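Local coordinates for protein PrgA (Enterococcus faecalis, PDB 6Z9K) that extends far from the enterococcal cell surface and provides surface exclusion against unwanted conjugation, here represented by its CAP domain, probably a protease domain, at residues I16-D27 / L175-L186; T81-K90 / V233-E241. All coordinates share one frame; numbering follows the deposited sequence.

Contact 1 of 2, residues I16-D27 / L175-L186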
# COMPACT_ATOMS: atom_id res chain seq x y z
N ILE A 16 -11.55 -3.49 2.38
CA ILE A 16 -12.09 -2.41 1.54
C ILE A 16 -13.39 -2.87 0.92
O ILE A 16 -13.45 -3.98 0.33
CB ILE A 16 -11.03 -1.95 0.52
CG1 ILE A 16 -9.82 -1.40 1.28
CG2 ILE A 16 -11.62 -0.90 -0.41
CD1 ILE A 16 -8.62 -1.33 0.42
N ASN A 17 -14.39 -2.04 1.01
CA ASN A 17 -15.74 -2.42 0.48
C ASN A 17 -15.82 -2.06 -1.00
O ASN A 17 -15.65 -0.87 -1.33
CB ASN A 17 -16.82 -1.70 1.27
CG ASN A 17 -16.76 -2.05 2.74
OD1 ASN A 17 -16.80 -3.24 3.07
ND2 ASN A 17 -16.61 -1.05 3.60
N LEU A 18 -16.00 -3.05 -1.87
CA LEU A 18 -15.96 -2.76 -3.31
C LEU A 18 -17.35 -2.37 -3.74
O LEU A 18 -18.36 -2.98 -3.37
CB LEU A 18 -15.46 -3.94 -4.13
CG LEU A 18 -14.06 -4.42 -3.76
CD1 LEU A 18 -13.63 -5.54 -4.69
CD2 LEU A 18 -13.06 -3.29 -3.77
N PRO A 19 -17.45 -1.37 -4.62
CA PRO A 19 -18.74 -0.95 -5.17
C PRO A 19 -19.12 -1.83 -6.35
O PRO A 19 -18.27 -2.49 -6.96
CB PRO A 19 -18.42 0.45 -5.68
CG PRO A 19 -16.99 0.36 -6.12
CD PRO A 19 -16.33 -0.52 -5.08
N PRO A 20 -20.41 -1.84 -6.73
CA PRO A 20 -20.80 -2.49 -7.98
C PRO A 20 -20.07 -1.91 -9.18
O PRO A 20 -19.75 -0.70 -9.18
CB PRO A 20 -22.31 -2.21 -8.08
CG PRO A 20 -22.74 -1.88 -6.67
CD PRO A 20 -21.53 -1.15 -6.08
N LYS A 21 -19.75 -2.77 -10.14
CA LYS A 21 -19.09 -2.42 -11.42
C LYS A 21 -17.63 -2.08 -11.22
O LYS A 21 -16.98 -1.73 -12.19
CB LYS A 21 -19.78 -1.26 -12.14
CG LYS A 21 -21.26 -1.49 -12.32
CD LYS A 21 -21.83 -0.43 -13.21
CE LYS A 21 -23.32 -0.41 -13.14
NZ LYS A 21 -23.91 0.66 -13.98
N PHE A 22 -17.04 -2.41 -10.08
CA PHE A 22 -15.59 -2.21 -9.90
C PHE A 22 -14.79 -3.17 -10.78
O PHE A 22 -15.20 -4.32 -10.98
CB PHE A 22 -15.21 -2.36 -8.43
CG PHE A 22 -13.78 -1.92 -8.16
CD1 PHE A 22 -13.41 -0.59 -8.31
CD2 PHE A 22 -12.81 -2.81 -7.75
CE1 PHE A 22 -12.12 -0.17 -8.01
CE2 PHE A 22 -11.50 -2.40 -7.54
CZ PHE A 22 -11.18 -1.07 -7.62
N SER A 23 -13.68 -2.68 -11.34
CA SER A 23 -12.71 -3.47 -12.11
C SER A 23 -11.40 -2.70 -12.12
O SER A 23 -11.41 -1.53 -11.72
CB SER A 23 -13.17 -3.73 -13.52
OG SER A 23 -13.16 -2.52 -14.25
N ALA A 24 -10.32 -3.38 -12.49
CA ALA A 24 -8.98 -2.78 -12.49
C ALA A 24 -8.90 -1.66 -13.55
O ALA A 24 -7.99 -0.84 -13.44
CB ALA A 24 -7.96 -3.86 -12.72
N ASP A 25 -9.89 -1.58 -14.44
CA ASP A 25 -9.84 -0.60 -15.55
C ASP A 25 -11.20 0.09 -15.66
O ASP A 25 -11.61 0.46 -16.79
CB ASP A 25 -9.40 -1.29 -16.85
CG ASP A 25 -10.23 -2.47 -17.26
OD1 ASP A 25 -11.10 -2.85 -16.46
OD2 ASP A 25 -10.04 -2.98 -18.41
N TYR A 26 -11.87 0.32 -14.54
CA TYR A 26 -13.24 0.89 -14.57
C TYR A 26 -13.21 2.27 -15.27
O TYR A 26 -14.25 2.71 -15.80
CB TYR A 26 -13.84 0.95 -13.16
CG TYR A 26 -13.34 2.04 -12.24
CD1 TYR A 26 -13.80 3.35 -12.35
CD2 TYR A 26 -12.51 1.72 -11.18
CE1 TYR A 26 -13.37 4.34 -11.48
CE2 TYR A 26 -12.05 2.71 -10.32
CZ TYR A 26 -12.50 4.01 -10.46
OH TYR A 26 -12.10 4.98 -9.57
N ASP A 27 -12.07 2.96 -15.20
CA ASP A 27 -11.96 4.33 -15.77
C ASP A 27 -12.17 4.32 -17.30
O ASP A 27 -12.54 5.40 -17.86
CB ASP A 27 -10.61 4.96 -15.37
CG ASP A 27 -9.46 4.09 -15.79
OD1 ASP A 27 -9.32 2.98 -15.23
OD2 ASP A 27 -8.65 4.56 -16.62
N LEU A 175 -7.69 3.48 -5.07
CA LEU A 175 -8.62 2.58 -5.80
C LEU A 175 -9.84 3.36 -6.31
O LEU A 175 -10.37 2.93 -7.35
CB LEU A 175 -9.06 1.46 -4.87
CG LEU A 175 -7.95 0.54 -4.44
CD1 LEU A 175 -8.44 -0.39 -3.34
CD2 LEU A 175 -7.44 -0.29 -5.58
N PHE A 176 -10.34 4.38 -5.62
CA PHE A 176 -11.66 4.96 -5.94
C PHE A 176 -11.65 6.46 -6.20
O PHE A 176 -12.73 6.99 -6.48
CB PHE A 176 -12.67 4.65 -4.82
CG PHE A 176 -12.71 3.22 -4.42
CD1 PHE A 176 -12.98 2.21 -5.35
CD2 PHE A 176 -12.59 2.88 -3.09
CE1 PHE A 176 -13.02 0.89 -4.95
CE2 PHE A 176 -12.63 1.56 -2.70
CZ PHE A 176 -12.87 0.56 -3.62
N ASP A 177 -10.51 7.15 -6.07
CA ASP A 177 -10.51 8.62 -6.23
C ASP A 177 -9.24 9.05 -6.94
O ASP A 177 -8.71 10.10 -6.59
CB ASP A 177 -10.72 9.32 -4.90
CG ASP A 177 -11.07 10.77 -5.07
OD1 ASP A 177 -11.62 11.11 -6.14
OD2 ASP A 177 -10.79 11.52 -4.13
N ASP A 178 -8.80 8.27 -7.93
CA ASP A 178 -7.47 8.49 -8.57
C ASP A 178 -7.61 9.23 -9.90
O ASP A 178 -6.67 9.21 -10.63
CB ASP A 178 -6.78 7.16 -8.82
CG ASP A 178 -5.30 7.19 -8.91
OD1 ASP A 178 -4.72 8.04 -8.18
OD2 ASP A 178 -4.74 6.36 -9.67
N GLY A 179 -8.74 9.83 -10.20
CA GLY A 179 -9.00 10.36 -11.56
C GLY A 179 -8.21 11.64 -11.83
O GLY A 179 -7.93 11.90 -13.01
N ARG A 180 -7.84 12.39 -10.80
CA ARG A 180 -7.05 13.64 -11.04
C ARG A 180 -5.58 13.29 -11.30
O ARG A 180 -4.81 14.19 -11.66
CB ARG A 180 -7.33 14.63 -9.91
CG ARG A 180 -8.77 15.12 -9.88
CD ARG A 180 -9.13 15.98 -8.66
NE ARG A 180 -8.81 15.29 -7.41
CZ ARG A 180 -9.54 14.30 -6.87
NH1 ARG A 180 -9.11 13.71 -5.76
NH2 ARG A 180 -10.66 13.87 -7.45
N LEU A 181 -5.22 12.01 -11.26
CA LEU A 181 -3.82 11.52 -11.43
C LEU A 181 -3.82 10.46 -12.55
O LEU A 181 -2.89 9.55 -12.58
CB LEU A 181 -3.38 10.97 -10.07
CG LEU A 181 -3.20 12.01 -8.96
CD1 LEU A 181 -3.04 11.33 -7.61
CD2 LEU A 181 -2.01 12.93 -9.24
N GLY A 182 -4.87 10.52 -13.37
CA GLY A 182 -5.08 9.67 -14.54
C GLY A 182 -5.17 8.20 -14.22
O GLY A 182 -4.74 7.40 -15.04
N TYR A 183 -5.62 7.85 -13.01
CA TYR A 183 -5.76 6.44 -12.59
C TYR A 183 -4.46 5.65 -12.66
O TYR A 183 -4.54 4.44 -12.65
CB TYR A 183 -6.87 5.81 -13.44
CG TYR A 183 -8.20 6.48 -13.21
CD1 TYR A 183 -8.91 6.23 -12.05
CD2 TYR A 183 -8.72 7.40 -14.09
CE1 TYR A 183 -10.11 6.85 -11.77
CE2 TYR A 183 -9.95 8.02 -13.84
CZ TYR A 183 -10.65 7.74 -12.67
OH TYR A 183 -11.82 8.39 -12.39
N SER A 184 -3.29 6.30 -12.57
CA SER A 184 -2.01 5.54 -12.55
C SER A 184 -1.93 4.62 -11.33
O SER A 184 -1.36 3.50 -11.42
CB SER A 184 -0.84 6.47 -12.62
OG SER A 184 -0.95 7.39 -11.58
N HIS A 185 -2.41 5.07 -10.18
CA HIS A 185 -2.29 4.25 -8.94
C HIS A 185 -3.29 3.10 -8.92
O HIS A 185 -2.93 1.97 -8.54
CB HIS A 185 -2.55 5.08 -7.69
CG HIS A 185 -1.68 6.27 -7.66
ND1 HIS A 185 -2.13 7.51 -8.04
CD2 HIS A 185 -0.36 6.38 -7.43
CE1 HIS A 185 -1.11 8.38 -8.00
NE2 HIS A 185 -0.00 7.71 -7.61
N LEU A 186 -4.51 3.37 -9.33
CA LEU A 186 -5.48 2.27 -9.55
C LEU A 186 -4.83 1.18 -10.41
O LEU A 186 -4.86 -0.04 -10.02
CB LEU A 186 -6.76 2.81 -10.19
CG LEU A 186 -7.70 1.72 -10.71
CD1 LEU A 186 -8.38 1.03 -9.56
CD2 LEU A 186 -8.72 2.32 -11.66
O HOH W 1 -9.40 5.38 -8.73
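Phe176 drives the rim of its ring at the face of Phe22, an offset edge-to-face pair with centroids 5.2 Å apart and planes at 67°, and shows how an aromatic residue at a helix end can gather an extended chain around itself. CE1 does the touching, 3.4 Å from Phe22 CE1. Along the rest of the Phe176 rim, Ile16 CG2 lies 3.5 Å from CE2 and Leu18 CD2 meets CZ, both near the ring plane, while Pro19 CD comes up to CE1. Phe22 reaches inward because its CG stands anti to the backbone N (chi1 -169°), which also lays its edge against Leu175 O. This is the dense side, and Leu186 extends it, with CD2 3.6 Å from Tyr26 CE2.

The side of Tyr26 and Tyr183 is looser and hydrated. Asp27 CB sits over one face of Tyr183 in a CH-pi contact, 3.5 Å from the ring centroid. Water 1 donates to Tyr26 OH at 2.9 Å and accepts from Asp178 N, linking the segments; Glu39 binds both tyrosine hydroxyls. At the exposed turn, NH1 and NH2 of Arg180 form a salt bridge with the two carboxylate oxygens of Asp177. His185, a magnesium ligand, donates from ND1 to OD1 of the buried Asp178. Helix 32-45 packs on Pro19, Phe176 and Tyr183 and helix 70-90 on Leu18 and Phe22, so 16-27 threads between them and the end of helix 160-176.

Contact 2 of 2, residues T81-K90 / V233-E241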
# COMPACT_ATOMS: atom_id res chain seq x y z
N THR A 81 -0.55 -5.55 2.64
CA THR A 81 -0.65 -6.58 1.60
C THR A 81 -1.95 -7.34 1.81
O THR A 81 -2.60 -7.75 0.82
CB THR A 81 0.61 -7.44 1.55
OG1 THR A 81 1.77 -6.60 1.38
CG2 THR A 81 0.54 -8.38 0.36
N GLU A 82 -2.35 -7.56 3.04
CA GLU A 82 -3.66 -8.24 3.30
C GLU A 82 -4.77 -7.41 2.69
O GLU A 82 -5.69 -7.99 2.06
CB GLU A 82 -3.87 -8.40 4.79
CG GLU A 82 -3.09 -9.57 5.41
CD GLU A 82 -3.23 -9.68 6.91
OE1 GLU A 82 -3.80 -8.77 7.52
OE2 GLU A 82 -2.73 -10.69 7.46
N LEU A 83 -4.77 -6.10 2.94
CA LEU A 83 -5.87 -5.28 2.40
C LEU A 83 -5.86 -5.33 0.87
O LEU A 83 -6.97 -5.47 0.26
CB LEU A 83 -5.72 -3.82 2.85
CG LEU A 83 -5.85 -3.61 4.35
CD1 LEU A 83 -5.73 -2.10 4.68
CD2 LEU A 83 -7.11 -4.20 4.90
N LEU A 84 -4.71 -5.18 0.25
CA LEU A 84 -4.66 -5.14 -1.22
C LEU A 84 -4.97 -6.51 -1.81
O LEU A 84 -5.67 -6.58 -2.83
CB LEU A 84 -3.30 -4.60 -1.66
CG LEU A 84 -3.16 -4.41 -3.16
CD1 LEU A 84 -4.25 -3.48 -3.73
CD2 LEU A 84 -1.77 -3.86 -3.48
N ASN A 85 -4.47 -7.57 -1.21
CA ASN A 85 -4.71 -8.95 -1.71
C ASN A 85 -6.20 -9.27 -1.63
O ASN A 85 -6.69 -10.03 -2.48
CB ASN A 85 -3.94 -10.02 -0.96
CG ASN A 85 -2.53 -10.20 -1.48
OD1 ASN A 85 -2.27 -9.77 -2.61
ND2 ASN A 85 -1.70 -10.92 -0.71
N ASP A 86 -6.91 -8.74 -0.64
CA ASP A 86 -8.36 -8.99 -0.52
C ASP A 86 -9.02 -8.47 -1.81
O ASP A 86 -9.85 -9.17 -2.38
CB ASP A 86 -8.86 -8.39 0.78
CG ASP A 86 -10.36 -8.50 1.00
OD1 ASP A 86 -10.82 -9.62 1.08
OD2 ASP A 86 -11.04 -7.44 1.07
N VAL A 87 -8.67 -7.28 -2.26
CA VAL A 87 -9.25 -6.68 -3.48
C VAL A 87 -8.75 -7.49 -4.67
O VAL A 87 -9.52 -7.88 -5.54
CB VAL A 87 -8.84 -5.21 -3.57
CG1 VAL A 87 -9.26 -4.57 -4.86
CG2 VAL A 87 -9.38 -4.44 -2.39
N ARG A 88 -7.44 -7.76 -4.72
CA ARG A 88 -6.86 -8.45 -5.90
C ARG A 88 -7.50 -9.83 -6.06
O ARG A 88 -7.84 -10.21 -7.23
CB ARG A 88 -5.34 -8.53 -5.75
CG ARG A 88 -4.69 -7.18 -5.98
CD ARG A 88 -3.19 -7.22 -5.86
NE ARG A 88 -2.53 -8.04 -6.89
CZ ARG A 88 -2.09 -7.63 -8.06
NH1 ARG A 88 -2.06 -6.34 -8.39
NH2 ARG A 88 -1.63 -8.52 -8.91
N LYS A 89 -7.71 -10.57 -4.97
CA LYS A 89 -8.30 -11.92 -5.04
C LYS A 89 -9.74 -11.78 -5.56
O LYS A 89 -10.16 -12.61 -6.44
CB LYS A 89 -8.28 -12.60 -3.67
CG LYS A 89 -8.80 -14.03 -3.72
CD LYS A 89 -8.57 -14.74 -2.43
CE LYS A 89 -8.80 -16.23 -2.58
NZ LYS A 89 -8.81 -16.89 -1.24
N LYS A 90 -10.48 -10.77 -5.15
CA LYS A 90 -11.88 -10.65 -5.64
C LYS A 90 -11.87 -10.43 -7.15
O LYS A 90 -12.81 -10.90 -7.81
CB LYS A 90 -12.61 -9.52 -4.92
CG LYS A 90 -12.95 -9.90 -3.48
CD LYS A 90 -13.52 -8.77 -2.68
CE LYS A 90 -13.96 -9.21 -1.29
NZ LYS A 90 -14.50 -8.05 -0.54
N VAL A 233 2.62 -15.37 1.06
CA VAL A 233 1.40 -14.65 0.61
C VAL A 233 0.60 -14.18 1.83
O VAL A 233 0.27 -15.03 2.71
CB VAL A 233 0.57 -15.53 -0.34
CG1 VAL A 233 -0.70 -14.83 -0.74
CG2 VAL A 233 1.36 -15.91 -1.58
N ALA A 234 0.30 -12.88 1.89
CA ALA A 234 -0.44 -12.25 3.00
C ALA A 234 -1.92 -12.42 2.68
O ALA A 234 -2.34 -12.08 1.62
CB ALA A 234 -0.08 -10.80 3.12
N SER A 235 -2.67 -13.06 3.54
CA SER A 235 -4.10 -13.35 3.27
C SER A 235 -4.90 -13.18 4.56
O SER A 235 -4.52 -13.81 5.56
CB SER A 235 -4.23 -14.75 2.73
OG SER A 235 -5.59 -15.05 2.47
N MET A 236 -5.93 -12.36 4.54
CA MET A 236 -6.90 -12.25 5.66
C MET A 236 -8.22 -12.88 5.20
O MET A 236 -8.49 -12.84 4.00
CB MET A 236 -7.13 -10.78 6.04
CG MET A 236 -7.89 -10.01 4.98
SD MET A 236 -7.92 -8.22 5.12
CE MET A 236 -7.96 -7.98 6.88
N LYS A 237 -9.05 -13.40 6.11
CA LYS A 237 -10.40 -13.90 5.72
C LYS A 237 -11.21 -12.71 5.22
O LYS A 237 -11.09 -11.65 5.84
CB LYS A 237 -11.08 -14.61 6.89
CG LYS A 237 -10.94 -16.13 6.89
CD LYS A 237 -12.27 -16.86 6.73
CE LYS A 237 -12.13 -18.34 6.44
NZ LYS A 237 -12.05 -19.15 7.68
N SER A 238 -11.92 -12.84 4.10
CA SER A 238 -12.75 -11.75 3.55
C SER A 238 -13.96 -11.57 4.46
O SER A 238 -14.31 -12.51 5.18
CB SER A 238 -13.17 -11.98 2.12
OG SER A 238 -14.23 -12.93 2.02
N LYS A 239 -14.56 -10.38 4.45
CA LYS A 239 -15.82 -10.15 5.20
C LYS A 239 -16.89 -11.12 4.72
O LYS A 239 -17.65 -11.66 5.57
CB LYS A 239 -16.28 -8.71 4.98
CG LYS A 239 -15.64 -7.72 5.93
CD LYS A 239 -16.54 -6.52 6.16
CE LYS A 239 -16.12 -5.38 5.28
NZ LYS A 239 -16.79 -4.15 5.71
N GLU A 240 -16.93 -11.34 3.42
CA GLU A 240 -17.94 -12.21 2.76
C GLU A 240 -17.77 -13.66 3.22
O GLU A 240 -18.82 -14.30 3.57
CB GLU A 240 -17.86 -12.01 1.24
CG GLU A 240 -18.33 -10.63 0.79
CD GLU A 240 -17.29 -9.51 0.86
OE1 GLU A 240 -16.12 -9.80 1.10
OE2 GLU A 240 -17.68 -8.32 0.72
N GLU A 241 -16.53 -14.16 3.29
CA GLU A 241 -16.20 -15.49 3.88
C GLU A 241 -16.69 -15.55 5.33
O GLU A 241 -17.33 -16.55 5.68
CB GLU A 241 -14.70 -15.80 3.83
CG GLU A 241 -14.23 -16.29 2.46
CD GLU A 241 -12.79 -15.94 2.09
OE1 GLU A 241 -12.00 -15.59 3.02
OE2 GLU A 241 -12.47 -16.01 0.87
O HOH W 2 -6.06 -10.79 2.09
O HOH W 3 -1.39 -12.77 6.25
O HOH W 4 -4.72 -12.62 8.66
O HOH W 5 -13.20 -8.31 2.68
O HOH W 6 -9.33 -11.86 1.54
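Asn85 ND2 donates to Ala234 O at 2.7 Å in a nearly straight bond, 167° at the hydrogen, which lies in the carbonyl plane on a lone pair and close to the plane of the Asn85 amide. Beside it the methyl of Ala234 settles against Thr81, CB to CG2 3.7 Å. Two residues beyond Ala234, Met236 brings its sulfur to the helix backbone: SD is 3.8 Å from Glu82 O and also touches Leu83 CD2. Its CG lies between the backbone N and the carbonyl carbon (chi1 70°), and a bend at chi3 completes the approach.

At the far end Lys90 NZ forms a 2.9 Å salt bridge with Glu240 OE1, met from above the carboxylate plane, with the two side chains at about a right angle. Here an irregular strand-like chain runs along helix 70-90 and then turns into helix 239-245, whose start is a capping box: Glu241 N bonds Ser238 OG, and Ser238 N bonds Glu241 OE1. Ser238 also puts its CB 3.5 Å from Asp86 OD1.

Ordered water fills in where direct bonds are lacking. Water 2 joins Glu82 O to Met236 N; water 3 joins Glu82 OE2 to Ser235 N. Asp86 OD2 accepts a hydrogen bond from water 5, which in turn accepts from Lys239 N within the first turn of the new helix. In the outer shell, Asn85 OD1 accepts from Leu96 N, holding the amide from its other end, and Lys237 O accepts from His13 NE2.

In the fold
Contact 1 and contact 2 lie about 17 Å apart, centre to centre, and their segments alternate along the chain. None of the touching residues of contact 1 is exposed, and its joint is aromatic and apolar; contact 2 mixes a buried alanine and asparagine with an exposed, charged and hydrated rim. Each has its own helices, 26-29 and 184-189 in one and 239-245 in the other, but 70-90 and 160-176 border both. They also touch: Leu18 CD1 packs on Lys90 CD, and Lys239 NZ bonds Asn17 OD1. Segment 175-186 carries the magnesium ligand His185, which takes no part in the packing across contact 1, whereas contact 2 is remote from the metal.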